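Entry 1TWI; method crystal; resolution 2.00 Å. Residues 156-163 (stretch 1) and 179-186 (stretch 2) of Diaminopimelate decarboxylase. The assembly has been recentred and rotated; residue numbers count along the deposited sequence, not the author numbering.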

# COMPACT_ATOMS: atom_id res chain seq x y z
N ALA A 156 26.94 10.15 11.34
CA ALA A 156 27.56 9.51 10.19
C ALA A 156 26.92 10.30 9.03
O ALA A 156 25.97 11.08 9.24
N PHE A 157 27.42 10.16 7.81
CA PHE A 157 26.86 10.92 6.71
C PHE A 157 26.51 10.01 5.58
O PHE A 157 27.36 9.23 5.13
N ARG A 158 25.27 10.10 5.11
CA ARG A 158 24.86 9.25 3.98
C ARG A 158 25.31 10.01 2.73
O ARG A 158 24.85 11.10 2.46
N ILE A 159 26.23 9.42 1.98
CA ILE A 159 26.77 10.06 0.79
C ILE A 159 26.33 9.36 -0.49
O ILE A 159 26.02 8.16 -0.47
N ASN A 160 26.34 10.10 -1.60
CA ASN A 160 26.01 9.56 -2.92
C ASN A 160 27.35 9.65 -3.66
O ASN A 160 27.69 10.68 -4.19
N PRO A 161 28.12 8.56 -3.64
CA PRO A 161 29.45 8.44 -4.27
C PRO A 161 29.40 8.59 -5.76
O PRO A 161 28.33 8.45 -6.38
N ASN A 162 30.57 8.86 -6.33
CA ASN A 162 30.66 9.12 -7.73
C ASN A 162 30.76 7.80 -8.55
O ASN A 162 31.78 7.53 -9.16
N VAL A 163 29.69 7.00 -8.52
CA VAL A 163 29.60 5.73 -9.24
C VAL A 163 29.79 5.94 -10.75
O VAL A 163 29.24 6.88 -11.31
N LYS A 179 15.78 11.46 -3.62
CA LYS A 179 15.79 12.47 -2.57
C LYS A 179 16.87 12.26 -1.53
O LYS A 179 17.13 13.17 -0.76
N PHE A 180 17.54 11.11 -1.52
CA PHE A 180 18.48 10.85 -0.39
C PHE A 180 19.91 11.28 -0.54
O PHE A 180 20.41 11.45 -1.66
N GLY A 181 20.56 11.40 0.62
CA GLY A 181 21.99 11.62 0.64
C GLY A 181 22.61 12.95 0.24
O GLY A 181 21.96 13.85 -0.32
N LEU A 182 23.92 12.98 0.50
CA LEU A 182 24.79 14.14 0.29
C LEU A 182 25.67 13.85 -0.89
O LEU A 182 26.48 12.91 -0.86
N ASP A 183 25.46 14.63 -1.96
CA ASP A 183 26.21 14.41 -3.19
C ASP A 183 27.72 14.58 -2.93
O ASP A 183 28.16 15.59 -2.33
N VAL A 184 28.51 13.59 -3.32
CA VAL A 184 29.95 13.69 -3.14
C VAL A 184 30.59 14.56 -4.25
O VAL A 184 31.39 15.47 -3.96
N GLU A 185 30.25 14.29 -5.50
CA GLU A 185 30.94 14.97 -6.60
C GLU A 185 30.90 16.46 -6.61
O GLU A 185 31.95 17.11 -6.85
N SER A 186 29.72 17.02 -6.34
CA SER A 186 29.52 18.47 -6.31
C SER A 186 30.14 19.13 -5.07
O SER A 186 30.11 20.35 -4.96

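Residues 156-163 and 179-186 of diaminopimelate decarboxylase meet along a short parallel pairing. Ile 159 sits beside Leu 182, and Asn 160 beside Asp 183. Three backbone hydrogen bonds set the register. Leu 182 N donates to Arg 158 O at 2.9 Å, Asn 160 N donates to Leu 182 O at 2.9 Å, and Val 184 N donates to Asn 160 O at 3.1 Å. Together the stretches bury 579 Å². Asn 160, Arg 158 and Leu 182 have the most area covered by the opposing stretch.

Asn 160 is the polar centre of the contact. Its CB lies on the same sheet face as that of Asp 183. With chi1 at m and chi2 at -27°, the amide reaches back to the other stretch. There ND2 donates to Phe 180 O at 2.8 Å, with a nearly straight angle of 165°. This bond ties the side chain to the backbone just before the paired strand. ND2 also donates to water 2 at 3.1 Å, and that water donates to Asp 183 OD2 at 2.7 Å. The water thus links two side chains that do not bond directly. Asp 183 has chi1 at t, and its OD1 accepts from Ser 186 N at 2.8 Å and from Ser 186 OG at 2.6 Å. The Asn 160 amide also crosses the space in front of Gly 181. An ideal CB on Gly 181 would lie 2.2 Å from Asn 160 OD1, a clash. The positive phi of Gly 181 favours glycine as well.

Arg 158 is extended, with chi1, chi2 and chi3 all at t. Its CB points sideways, but its end comes nearer to the other stretch. The guanidinium lies flat on Phe 180, with centres 4.4 Å apart and planes at 13°. The closest atoms of this pair are Arg 158 NH1 and Phe 180 CD1, at 3.4 Å. Phe 180 has chi1 at m (-42°) and chi2 at -83°. The stack covers apolar ring surface with a flat charged group. Arg 158 NH2 is hydrogen-bonded elsewhere in the structure.

Leu 182 shares its sheet face with Ile 159. It adopts chi1 m and chi2 t. Its CD1 meets the edge of the Phe 157 ring, 3.7 Å from Phe 157 CD2. Phe 157 has chi1 at m.

Val 184 continues the apolar packing. Its CB points toward stretch 1, and chi1 is t. Val 184 CG2 lies 3.7 Å from Ile 159 CB and 4.0 Å from Pro 161 CA. Ile 159 has chi1 p and chi2 t. The CB of Pro 161 points away.

At the far end, Asn 162 and Glu 185 both point toward the opposing stretch. Asn 162 OD1 lies 3.4 Å from Glu 185 CG. Water 1 joins the backbones here: it donates to Asn 160 O at 2.8 Å and accepts from Glu 185 N at 2.8 Å.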

# COMPACT_ATOMS: atom_id res chain seq x y z
CB ALA A 156 27.18 8.00 10.14
CB PHE A 157 27.92 11.98 6.25
CG PHE A 157 28.20 13.00 7.31
CD1 PHE A 157 28.99 12.68 8.41
CD2 PHE A 157 27.54 14.21 7.28
CE1 PHE A 157 29.10 13.57 9.49
CE2 PHE A 157 27.64 15.12 8.36
CZ PHE A 157 28.40 14.80 9.45
CB ARG A 158 23.33 9.07 3.93
CG ARG A 158 22.88 8.30 2.69
CD ARG A 158 21.37 7.98 2.71
NE ARG A 158 21.03 7.07 1.60
CZ ARG A 158 19.86 6.46 1.45
NH1 ARG A 158 18.89 6.67 2.34
NH2 ARG A 158 19.66 5.65 0.42
CB ILE A 159 28.32 10.00 0.80
CG1 ILE A 159 28.80 8.51 0.85
CG2 ILE A 159 28.90 10.57 2.13
CD1 ILE A 159 30.39 8.35 0.85
CB ASN A 160 24.99 10.46 -3.56
CG ASN A 160 23.74 10.52 -2.73
OD1 ASN A 160 23.45 9.56 -2.01
ND2 ASN A 160 22.99 11.60 -2.83
CB PRO A 161 29.96 7.08 -3.79
CG PRO A 161 28.71 6.28 -3.65
CD PRO A 161 27.60 7.25 -3.23
CB ASN A 162 31.88 10.02 -7.93
CG ASN A 162 31.86 10.73 -9.27
OD1 ASN A 162 32.89 11.24 -9.74
ND2 ASN A 162 30.68 10.77 -9.90
CB VAL A 163 28.24 5.11 -9.01
CG1 VAL A 163 28.04 3.96 -9.95
CG2 VAL A 163 28.13 4.66 -7.54
CB LYS A 179 14.42 12.47 -1.88
CG LYS A 179 14.10 11.13 -1.16
CD LYS A 179 12.65 11.15 -0.54
CE LYS A 179 12.36 9.84 0.18
NZ LYS A 179 10.97 9.79 0.79
CB PHE A 180 18.58 9.33 -0.09
CG PHE A 180 17.26 8.62 -0.13
CD1 PHE A 180 16.42 8.65 0.98
CD2 PHE A 180 16.86 7.93 -1.27
CE1 PHE A 180 15.20 7.96 0.95
CE2 PHE A 180 15.62 7.24 -1.32
CZ PHE A 180 14.79 7.26 -0.20
CB LEU A 182 25.67 14.34 1.53
CG LEU A 182 24.84 14.57 2.81
CD1 LEU A 182 25.70 14.34 4.06
CD2 LEU A 182 24.34 16.02 2.85
CB ASP A 183 25.75 15.38 -4.27
CG ASP A 183 26.32 15.02 -5.63
OD1 ASP A 183 27.24 15.72 -6.10
OD2 ASP A 183 25.89 14.01 -6.21
CB VAL A 184 30.63 12.31 -3.20
CG1 VAL A 184 32.21 12.49 -3.36
CG2 VAL A 184 30.35 11.50 -1.90
CB GLU A 185 30.47 14.44 -7.97
CG GLU A 185 31.66 14.30 -8.90
CD GLU A 185 31.30 14.19 -10.40
OE1 GLU A 185 32.27 14.27 -11.22
OE2 GLU A 185 30.09 14.03 -10.72
CB SER A 186 28.03 18.77 -6.32
OG SER A 186 27.42 18.18 -5.14
O HOH W 1 28.91 11.95 -6.32
O HOH W 2 23.49 13.05 -5.49